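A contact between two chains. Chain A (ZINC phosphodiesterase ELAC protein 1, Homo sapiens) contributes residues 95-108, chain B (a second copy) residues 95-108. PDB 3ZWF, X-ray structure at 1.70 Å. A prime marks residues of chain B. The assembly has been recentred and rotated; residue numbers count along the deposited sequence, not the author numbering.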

ATOM      1  N   VAL A  95       7.948 -16.223  -7.597  1.00 25.52           N
ATOM      2  CA  VAL A  95       6.697 -16.854  -8.027  1.00 25.76           C
ATOM      3  C   VAL A  95       5.538 -16.382  -7.147  1.00 25.34           C
ATOM      4  O   VAL A  95       5.607 -16.465  -5.923  1.00 25.27           O
ATOM      5  CB  VAL A  95       6.804 -18.406  -7.989  1.00 26.55           C
ATOM      6  CG1 VAL A  95       5.411 -19.073  -8.204  1.00 27.37           C
ATOM      7  CG2 VAL A  95       7.767 -18.868  -9.037  1.00 27.14           C
ATOM      8  N   GLY A  96       4.456 -15.952  -7.801  1.00 25.26           N
ATOM      9  CA  GLY A  96       3.263 -15.433  -7.135  1.00 25.03           C
ATOM     10  C   GLY A  96       3.060 -13.965  -7.423  1.00 24.60           C
ATOM     11  O   GLY A  96       1.913 -13.439  -7.358  1.00 24.89           O
ATOM     12  N   LEU A  97       4.147 -13.279  -7.742  1.00 24.38           N
ATOM     13  CA  LEU A  97       4.080 -11.834  -7.955  1.00 24.13           C
ATOM     14  C   LEU A  97       3.280 -11.450  -9.214  1.00 24.41           C
ATOM     15  O   LEU A  97       2.532 -10.475  -9.217  1.00 24.38           O
ATOM     16  CB  LEU A  97       5.491 -11.214  -8.000  1.00 24.01           C
ATOM     17  CG  LEU A  97       5.536  -9.701  -8.161  1.00 23.90           C
ATOM     18  CD1 LEU A  97       4.932  -8.992  -6.944  1.00 23.60           C
ATOM     19  CD2 LEU A  97       7.031  -9.224  -8.321  1.00 23.98           C
ATOM     20  N   ARG A  98       3.465 -12.202 -10.293  1.00 24.80           N
ATOM     21  CA  ARG A  98       2.799 -11.850 -11.543  1.00 25.16           C
ATOM     22  C   ARG A  98       1.269 -11.831 -11.372  1.00 25.25           C
ATOM     23  O   ARG A  98       0.603 -10.871 -11.769  1.00 25.50           O
ATOM     24  CB  ARG A  98       3.161 -12.811 -12.663  1.00 25.67           C
ATOM     25  CG  ARG A  98       2.602 -12.404 -14.033  1.00 26.15           C
ATOM     26  CD  ARG A  98       2.905 -13.430 -15.122  1.00 26.93           C
ATOM     27  NE  ARG A  98       4.336 -13.691 -15.242  1.00 26.91           N
ATOM     28  CZ  ARG A  98       4.906 -14.892 -15.228  1.00 27.23           C
ATOM     29  NH1 ARG A  98       4.198 -16.003 -15.063  1.00 28.16           N
ATOM     30  NH2 ARG A  98       6.207 -14.966 -15.397  1.00 27.49           N
ATOM     31  N   ASP A  99       0.737 -12.897 -10.783  1.00 25.33           N
ATOM     32  CA  ASP A  99      -0.743 -13.014 -10.599  1.00 26.45           C
ATOM     33  C   ASP A  99      -1.254 -11.958  -9.640  1.00 25.52           C
ATOM     34  O   ASP A  99      -2.330 -11.406  -9.837  1.00 25.88           O
ATOM     35  CB  ASP A  99      -1.097 -14.407 -10.093  1.00 29.47           C
ATOM     36  CG  ASP A  99      -0.876 -15.503 -11.160  1.00 38.19           C
ATOM     37  OD1 ASP A  99      -0.788 -15.176 -12.369  1.00 42.14           O
ATOM     38  OD2 ASP A  99      -0.795 -16.694 -10.773  1.00 47.03           O
ATOM     39  N   PHE A 100      -0.469 -11.637  -8.608  1.00 24.91           N
ATOM     40  CA  PHE A 100      -0.818 -10.608  -7.661  1.00 24.74           C
ATOM     41  C   PHE A 100      -1.049  -9.288  -8.375  1.00 25.15           C
ATOM     42  O   PHE A 100      -2.068  -8.609  -8.167  1.00 25.16           O
ATOM     43  CB  PHE A 100       0.243 -10.415  -6.573  1.00 24.54           C
ATOM     44  CG  PHE A 100      -0.025  -9.246  -5.693  1.00 24.63           C
ATOM     45  CD1 PHE A 100      -1.040  -9.294  -4.768  1.00 25.84           C
ATOM     46  CD2 PHE A 100       0.728  -8.082  -5.798  1.00 25.34           C
ATOM     47  CE1 PHE A 100      -1.313  -8.181  -3.957  1.00 25.64           C
ATOM     48  CE2 PHE A 100       0.488  -6.988  -4.961  1.00 26.60           C
ATOM     49  CZ  PHE A 100      -0.522  -7.049  -4.047  1.00 26.50           C
ATOM     50  N   ILE A 101      -0.107  -8.899  -9.216  1.00 24.80           N
ATOM     51  CA  ILE A 101      -0.203  -7.625  -9.939  1.00 25.09           C
ATOM     52  C   ILE A 101      -1.407  -7.650 -10.923  1.00 25.67           C
ATOM     53  O   ILE A 101      -2.230  -6.723 -10.945  1.00 26.05           O
ATOM     54  CB  ILE A 101       1.120  -7.229 -10.665  1.00 25.10           C
ATOM     55  CG1 ILE A 101       2.267  -7.058  -9.666  1.00 24.66           C
ATOM     56  CG2 ILE A 101       0.908  -5.952 -11.456  1.00 27.09           C
ATOM     57  CD1 ILE A 101       3.651  -7.115 -10.287  1.00 26.07           C
ATOM     58  N   TRP A 102      -1.533  -8.727 -11.706  1.00 25.85           N
ATOM     59  CA  TRP A 102      -2.587  -8.829 -12.694  1.00 28.00           C
ATOM     60  C   TRP A 102      -3.963  -8.709 -12.031  1.00 27.25           C
ATOM     61  O   TRP A 102      -4.836  -7.953 -12.471  1.00 30.23           O
ATOM     62  CB  TRP A 102      -2.508 -10.180 -13.438  1.00 31.37           C
ATOM     63  CG  TRP A 102      -3.608 -10.370 -14.326  1.00 37.34           C
ATOM     64  CD1 TRP A 102      -4.834 -10.982 -14.039  1.00 41.06           C
ATOM     65  CD2 TRP A 102      -3.708  -9.897 -15.670  1.00 56.34           C
ATOM     66  NE1 TRP A 102      -5.652 -10.906 -15.129  1.00 53.19           N
ATOM     67  CE2 TRP A 102      -4.993 -10.258 -16.147  1.00 49.78           C
ATOM     68  CE3 TRP A 102      -2.835  -9.209 -16.528  1.00 69.99           C
ATOM     69  CZ2 TRP A 102      -5.416  -9.961 -17.444  1.00 84.53           C
ATOM     70  CZ3 TRP A 102      -3.263  -8.916 -17.824  1.00 78.70           C
ATOM     71  CH2 TRP A 102      -4.541  -9.291 -18.264  1.00 87.88           C
ATOM     72  N   ARG A 103      -4.147  -9.484 -10.974  1.00 26.52           N
ATOM     73  CA  ARG A 103      -5.477  -9.579 -10.310  1.00 27.61           C
ATOM     74  C   ARG A 103      -5.802  -8.247  -9.660  1.00 26.97           C
ATOM     75  O   ARG A 103      -6.955  -7.786  -9.675  1.00 27.61           O
ATOM     76  CB  ARG A 103      -5.481 -10.658  -9.231  1.00 30.44           C
ATOM     77  CG  ARG A 103      -5.447 -12.100  -9.794  1.00 34.70           C
ATOM     78  CD  ARG A 103      -5.915 -13.094  -8.727  1.00 45.62           C
ATOM     79  NE  ARG A 103      -5.098 -14.302  -8.750  1.00 80.31           N
ATOM     80  CZ  ARG A 103      -5.111 -15.222  -9.711  1.00 61.50           C
ATOM     81  NH1 ARG A 103      -5.928 -15.117 -10.758  1.00 91.27           N
ATOM     82  NH2 ARG A 103      -4.296 -16.264  -9.620  1.00 65.28           N
ATOM     83  N   THR A 104      -4.782  -7.613  -9.079  1.00 26.46           N
ATOM     84  CA  THR A 104      -4.986  -6.332  -8.366  1.00 26.63           C
ATOM     85  C   THR A 104      -5.351  -5.207  -9.354  1.00 27.23           C
ATOM     86  O   THR A 104      -6.240  -4.399  -9.103  1.00 27.86           O
ATOM     87  CB  THR A 104      -3.787  -5.979  -7.460  1.00 26.01           C
ATOM     88  OG1 THR A 104      -3.583  -7.098  -6.578  1.00 25.67           O
ATOM     89  CG2 THR A 104      -4.049  -4.670  -6.628  1.00 26.31           C
ATOM     90  N   MET A 105      -4.700  -5.203 -10.510  1.00 27.20           N
ATOM     91  CA  MET A 105      -5.038  -4.240 -11.570  1.00 27.93           C
ATOM     92  C   MET A 105      -6.464  -4.475 -12.087  1.00 28.68           C
ATOM     93  O   MET A 105      -7.213  -3.519 -12.317  1.00 29.47           O
ATOM     94  CB  MET A 105      -4.048  -4.271 -12.721  1.00 28.42           C
ATOM     95  CG  MET A 105      -2.642  -3.857 -12.339  1.00 28.35           C
ATOM     96  SD  MET A 105      -2.475  -2.175 -11.753  1.00 31.00           S
ATOM     97  CE  MET A 105      -2.312  -2.409  -9.988  1.00 29.92           C
ATOM     98  N   GLU A 106      -6.817  -5.743 -12.282  1.00 28.52           N
ATOM     99  CA  GLU A 106      -8.163  -6.090 -12.762  1.00 30.46           C
ATOM    100  C   GLU A 106      -9.208  -5.667 -11.729  1.00 29.81           C
ATOM    101  O   GLU A 106     -10.238  -5.075 -12.088  1.00 32.16           O
ATOM    102  CB  GLU A 106      -8.272  -7.587 -13.051  1.00 32.59           C
ATOM    103  CG  GLU A 106      -9.607  -7.955 -13.645  1.00 39.25           C
ATOM    104  CD  GLU A 106      -9.734  -9.417 -14.033  1.00 49.65           C
ATOM    105  OE1 GLU A 106      -9.290 -10.299 -13.264  1.00 63.03           O
ATOM    106  OE2 GLU A 106     -10.328  -9.686 -15.095  1.00 88.25           O
ATOM    107  N   LEU A 107      -8.950  -6.001 -10.459  1.00 29.22           N
ATOM    108  CA  LEU A 107      -9.923  -5.722  -9.365  1.00 29.75           C
ATOM    109  C   LEU A 107     -10.191  -4.231  -9.257  1.00 30.35           C
ATOM    110  O   LEU A 107     -11.341  -3.797  -8.952  1.00 31.30           O
ATOM    111  CB  LEU A 107      -9.411  -6.279  -8.036  1.00 29.13           C
ATOM    112  CG  LEU A 107     -10.286  -6.131  -6.787  1.00 29.70           C
ATOM    113  CD1 LEU A 107     -11.519  -7.057  -6.883  1.00 30.46           C
ATOM    114  CD2 LEU A 107      -9.482  -6.348  -5.491  1.00 29.06           C
ATOM    115  N   SER A 108      -9.142  -3.431  -9.461  1.00 29.96           N
ATOM    116  CA  SER A 108      -9.237  -1.965  -9.284  1.00 30.60           C
ATOM    117  C   SER A 108      -9.619  -1.241 -10.588  1.00 32.08           C
ATOM    118  O   SER A 108      -9.591  -0.005 -10.643  1.00 33.99           O
ATOM    119  CB  SER A 108      -7.954  -1.420  -8.716  1.00 29.93           C
ATOM    120  OG  SER A 108      -6.854  -1.647  -9.570  1.00 29.72           O
TER
ATOM    121  N   VAL B  95     -18.198  -6.476  -3.537  1.00 22.80           N
ATOM    122  CA  VAL B  95     -17.880  -7.797  -4.028  1.00 22.97           C
ATOM    123  C   VAL B  95     -16.500  -7.761  -4.681  1.00 22.67           C
ATOM    124  O   VAL B  95     -16.187  -6.922  -5.566  1.00 22.79           O
ATOM    125  CB  VAL B  95     -18.950  -8.308  -5.021  1.00 23.48           C
ATOM    126  CG1 VAL B  95     -18.421  -9.592  -5.737  1.00 24.45           C
ATOM    127  CG2 VAL B  95     -20.296  -8.567  -4.325  1.00 24.57           C
ATOM    128  N   GLY B  96     -15.663  -8.697  -4.263  1.00 22.85           N
ATOM    129  CA  GLY B  96     -14.282  -8.795  -4.766  1.00 22.97           C
ATOM    130  C   GLY B  96     -13.294  -8.551  -3.658  1.00 23.41           C
ATOM    131  O   GLY B  96     -12.113  -9.005  -3.740  1.00 23.77           O
ATOM    132  N   LEU B  97     -13.740  -7.807  -2.639  1.00 22.07           N
ATOM    133  CA  LEU B  97     -12.869  -7.419  -1.551  1.00 21.80           C
ATOM    134  C   LEU B  97     -12.439  -8.608  -0.703  1.00 22.06           C
ATOM    135  O   LEU B  97     -11.288  -8.689  -0.287  1.00 22.89           O
ATOM    136  CB  LEU B  97     -13.530  -6.317  -0.677  1.00 21.73           C
ATOM    137  CG  LEU B  97     -12.626  -5.771   0.432  1.00 21.57           C
ATOM    138  CD1 LEU B  97     -11.349  -5.128  -0.213  1.00 21.25           C
ATOM    139  CD2 LEU B  97     -13.436  -4.817   1.309  1.00 21.64           C
ATOM    140  N   ARG B  98     -13.342  -9.536  -0.451  1.00 22.47           N
ATOM    141  CA  ARG B  98     -13.038 -10.691   0.421  1.00 22.90           C
ATOM    142  C   ARG B  98     -11.897 -11.530  -0.164  1.00 22.97           C
ATOM    143  O   ARG B  98     -10.889 -11.775   0.533  1.00 23.53           O
ATOM    144  CB  ARG B  98     -14.224 -11.573   0.676  1.00 23.47           C
ATOM    145  CG  ARG B  98     -13.950 -12.671   1.719  1.00 24.50           C
ATOM    146  CD  ARG B  98     -15.125 -13.628   1.903  1.00 26.37           C
ATOM    147  NE  ARG B  98     -16.359 -12.948   2.273  1.00 25.32           N
ATOM    148  CZ  ARG B  98     -17.490 -12.974   1.601  1.00 25.78           C
ATOM    149  NH1 ARG B  98     -17.623 -13.714   0.511  1.00 27.41           N
ATOM    150  NH2 ARG B  98     -18.515 -12.297   2.059  1.00 26.18           N
ATOM    151  N   ASP B  99     -12.004 -11.847  -1.446  1.00 23.04           N
ATOM    152  CA  ASP B  99     -10.944 -12.668  -2.089  1.00 25.18           C
ATOM    153  C   ASP B  99      -9.637 -11.905  -2.173  1.00 23.70           C
ATOM    154  O   ASP B  99      -8.540 -12.499  -1.983  1.00 23.78           O
ATOM    155  CB  ASP B  99     -11.396 -13.131  -3.472  1.00 28.86           C
ATOM    156  CG  ASP B  99     -12.532 -14.156  -3.412  1.00 42.01           C
ATOM    157  OD1 ASP B  99     -12.768 -14.759  -2.331  1.00 48.49           O
ATOM    158  OD2 ASP B  99     -13.193 -14.347  -4.463  1.00 54.74           O
ATOM    159  N   PHE B 100      -9.697 -10.591  -2.404  1.00 23.01           N
ATOM    160  CA  PHE B 100      -8.477  -9.763  -2.409  1.00 22.71           C
ATOM    161  C   PHE B 100      -7.695  -9.875  -1.098  1.00 23.23           C
ATOM    162  O   PHE B 100      -6.480 -10.060  -1.091  1.00 22.75           O
ATOM    163  CB  PHE B 100      -8.781  -8.295  -2.708  1.00 23.04           C
ATOM    164  CG  PHE B 100      -7.559  -7.370  -2.584  1.00 22.69           C
ATOM    165  CD1 PHE B 100      -6.557  -7.398  -3.554  1.00 23.76           C
ATOM    166  CD2 PHE B 100      -7.447  -6.472  -1.535  1.00 24.61           C
ATOM    167  CE1 PHE B 100      -5.451  -6.555  -3.448  1.00 23.41           C
ATOM    168  CE2 PHE B 100      -6.375  -5.612  -1.419  1.00 23.54           C
ATOM    169  CZ  PHE B 100      -5.358  -5.659  -2.392  1.00 23.23           C
ATOM    170  N   ILE B 101      -8.401  -9.689   0.017  1.00 22.69           N
ATOM    171  CA  ILE B 101      -7.749  -9.754   1.308  1.00 22.74           C
ATOM    172  C   ILE B 101      -7.193 -11.152   1.578  1.00 24.30           C
ATOM    173  O   ILE B 101      -6.015 -11.303   1.956  1.00 23.19           O
ATOM    174  CB  ILE B 101      -8.664  -9.292   2.441  1.00 23.20           C
ATOM    175  CG1 ILE B 101      -9.023  -7.823   2.217  1.00 23.83           C
ATOM    176  CG2 ILE B 101      -7.934  -9.442   3.792  1.00 22.68           C
ATOM    177  CD1 ILE B 101     -10.240  -7.300   3.140  1.00 25.35           C
ATOM    178  N   TRP B 102      -8.014 -12.174   1.342  1.00 23.78           N
ATOM    179  CA  TRP B 102      -7.621 -13.546   1.624  1.00 25.05           C
ATOM    180  C   TRP B 102      -6.348 -13.960   0.837  1.00 24.66           C
ATOM    181  O   TRP B 102      -5.373 -14.469   1.394  1.00 26.65           O
ATOM    182  CB  TRP B 102      -8.749 -14.528   1.238  1.00 29.22           C
ATOM    183  CG  TRP B 102      -8.296 -15.930   1.322  1.00 42.38           C
ATOM    184  CD1 TRP B 102      -7.751 -16.698   0.309  1.00 43.57           C
ATOM    185  CD2 TRP B 102      -8.268 -16.741   2.497  1.00 60.35           C
ATOM    186  NE1 TRP B 102      -7.397 -17.937   0.794  1.00 53.99           N
ATOM    187  CE2 TRP B 102      -7.717 -17.996   2.127  1.00 59.24           C
ATOM    188  CE3 TRP B 102      -8.679 -16.541   3.820  1.00 68.72           C
ATOM    189  CZ2 TRP B 102      -7.565 -19.041   3.042  1.00 87.82           C
ATOM    190  CZ3 TRP B 102      -8.524 -17.585   4.730  1.00 82.48           C
ATOM    191  CH2 TRP B 102      -7.972 -18.816   4.335  1.00 83.97           C
ATOM    192  N   ARG B 103      -6.366 -13.664  -0.446  1.00 23.81           N
ATOM    193  CA  ARG B 103      -5.279 -14.022  -1.349  1.00 25.35           C
ATOM    194  C   ARG B 103      -4.023 -13.239  -0.981  1.00 23.76           C
ATOM    195  O   ARG B 103      -2.899 -13.791  -1.033  1.00 24.11           O
ATOM    196  CB  ARG B 103      -5.632 -13.731  -2.817  1.00 28.10           C
ATOM    197  CG  ARG B 103      -6.710 -14.638  -3.425  1.00 33.19           C
ATOM    198  CD  ARG B 103      -6.780 -14.471  -4.945  1.00 42.21           C
ATOM    199  N   THR B 104      -4.176 -11.959  -0.668  1.00 22.81           N
ATOM    200  CA  THR B 104      -3.019 -11.116  -0.358  1.00 22.59           C
ATOM    201  C   THR B 104      -2.360 -11.569   0.933  1.00 23.00           C
ATOM    202  O   THR B 104      -1.136 -11.636   1.029  1.00 23.17           O
ATOM    203  CB  THR B 104      -3.390  -9.642  -0.379  1.00 22.95           C
ATOM    204  OG1 THR B 104      -3.930  -9.362  -1.678  1.00 24.14           O
ATOM    205  CG2 THR B 104      -2.167  -8.763  -0.095  1.00 22.22           C
ATOM    206  N   MET B 105      -3.168 -11.918   1.925  1.00 23.27           N
ATOM    207  CA  MET B 105      -2.648 -12.452   3.194  1.00 23.84           C
ATOM    208  C   MET B 105      -1.962 -13.789   2.985  1.00 24.60           C
ATOM    209  O   MET B 105      -0.875 -14.026   3.540  1.00 25.11           O
ATOM    210  CB  MET B 105      -3.739 -12.586   4.269  1.00 24.56           C
ATOM    211  CG  MET B 105      -4.382 -11.282   4.700  1.00 25.12           C
ATOM    212  SD  MET B 105      -3.210 -10.147   5.470  1.00 27.59           S
ATOM    213  CE  MET B 105      -2.876  -8.990   4.172  1.00 28.18           C
ATOM    214  N   GLU B 106      -2.552 -14.651   2.150  1.00 24.69           N
ATOM    215  CA  GLU B 106      -1.950 -15.940   1.842  1.00 26.23           C
ATOM    216  C   GLU B 106      -0.610 -15.726   1.116  1.00 25.81           C
ATOM    217  O   GLU B 106       0.407 -16.369   1.464  1.00 25.98           O
ATOM    218  CB  GLU B 106      -2.886 -16.822   0.976  1.00 28.67           C
ATOM    219  CG  GLU B 106      -2.302 -18.195   0.727  1.00 34.86           C
ATOM    220  CD  GLU B 106      -3.204 -19.133  -0.067  1.00 49.58           C
ATOM    221  OE1 GLU B 106      -3.816 -18.687  -1.069  1.00 50.95           O
ATOM    222  OE2 GLU B 106      -3.270 -20.318   0.316  1.00 57.30           O
ATOM    223  N   LEU B 107      -0.610 -14.857   0.105  1.00 24.71           N
ATOM    224  CA  LEU B 107       0.622 -14.625  -0.738  1.00 24.75           C
ATOM    225  C   LEU B 107       1.783 -14.118   0.070  1.00 24.91           C
ATOM    226  O   LEU B 107       2.972 -14.489  -0.169  1.00 27.04           O
ATOM    227  CB  LEU B 107       0.319 -13.633  -1.856  1.00 24.86           C
ATOM    228  CG  LEU B 107       1.395 -13.337  -2.867  1.00 25.77           C
ATOM    229  CD1 LEU B 107       1.717 -14.615  -3.639  1.00 28.42           C
ATOM    230  CD2 LEU B 107       0.979 -12.188  -3.783  1.00 25.72           C
ATOM    231  N   SER B 108       1.481 -13.269   1.051  1.00 24.70           N
ATOM    232  CA  SER B 108       2.504 -12.672   1.902  1.00 24.74           C
ATOM    233  C   SER B 108       2.800 -13.496   3.164  1.00 26.21           C
ATOM    234  O   SER B 108       3.565 -13.061   4.020  1.00 28.55           O
ATOM    235  CB  SER B 108       2.114 -11.252   2.277  1.00 25.70           C
ATOM    236  OG  SER B 108       0.900 -11.232   3.005  1.00 24.38           O
TER

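This is a small, nearly symmetric, antiparallel helix pair held by apolar packing, with no hydrogen bond crossing between the modelled atoms of the two stretches. Helix 97-107 of each copy runs at 161° to its partner, and the axes come no closer than 11.4 Å, a spacing wide enough for side chains to fill the gap. The register pairs each helix start with the other's end: Gly96 lies opposite Leu107′, Phe100 opposite Thr104′, and the same pairs recur with the copies exchanged.

Leu107 and Phe100 supply most of the buried area. Leu107′ CD2 sits 3.4 Å from Phe100 CB, and Leu107 CD2 lies 3.5 Å from Phe100′ CB, so each leucine packs against the base of a phenylalanine rather than only its ring. The rings approach each other near the middle, Phe100 CE1 to Phe100′ CE1 at 4.5 Å, a loose apolar contact.

Room for the leucines comes from Gly96, the N-cap residue. An ideal CB there would fall 2.8 Å from Leu107′ CD1, a clash; the backbone at phi 114° independently calls for glycine, since a CB would also jam against the preceding carbonyl. One residue thus satisfies both the turn into the helix and the close approach of the partner.

Thr104 brings a polar atom into this apolar setting without needing a partner across it. Its OG1 donates to Phe100 O of its own helix at 2.7 Å, and the same OG1 rests at the edge of the opposing ring, 3.7 Å from Phe100′ CE1.

Arg103 and Arg103′ meet through aliphatic carbons, CD to CD at 4.1 Å. In chain A, Arg103 NH2 forms a long salt bridge to Asp99 OD2 at 3.7 Å, electrostatic only; the Arg103′ guanidinium is not modelled.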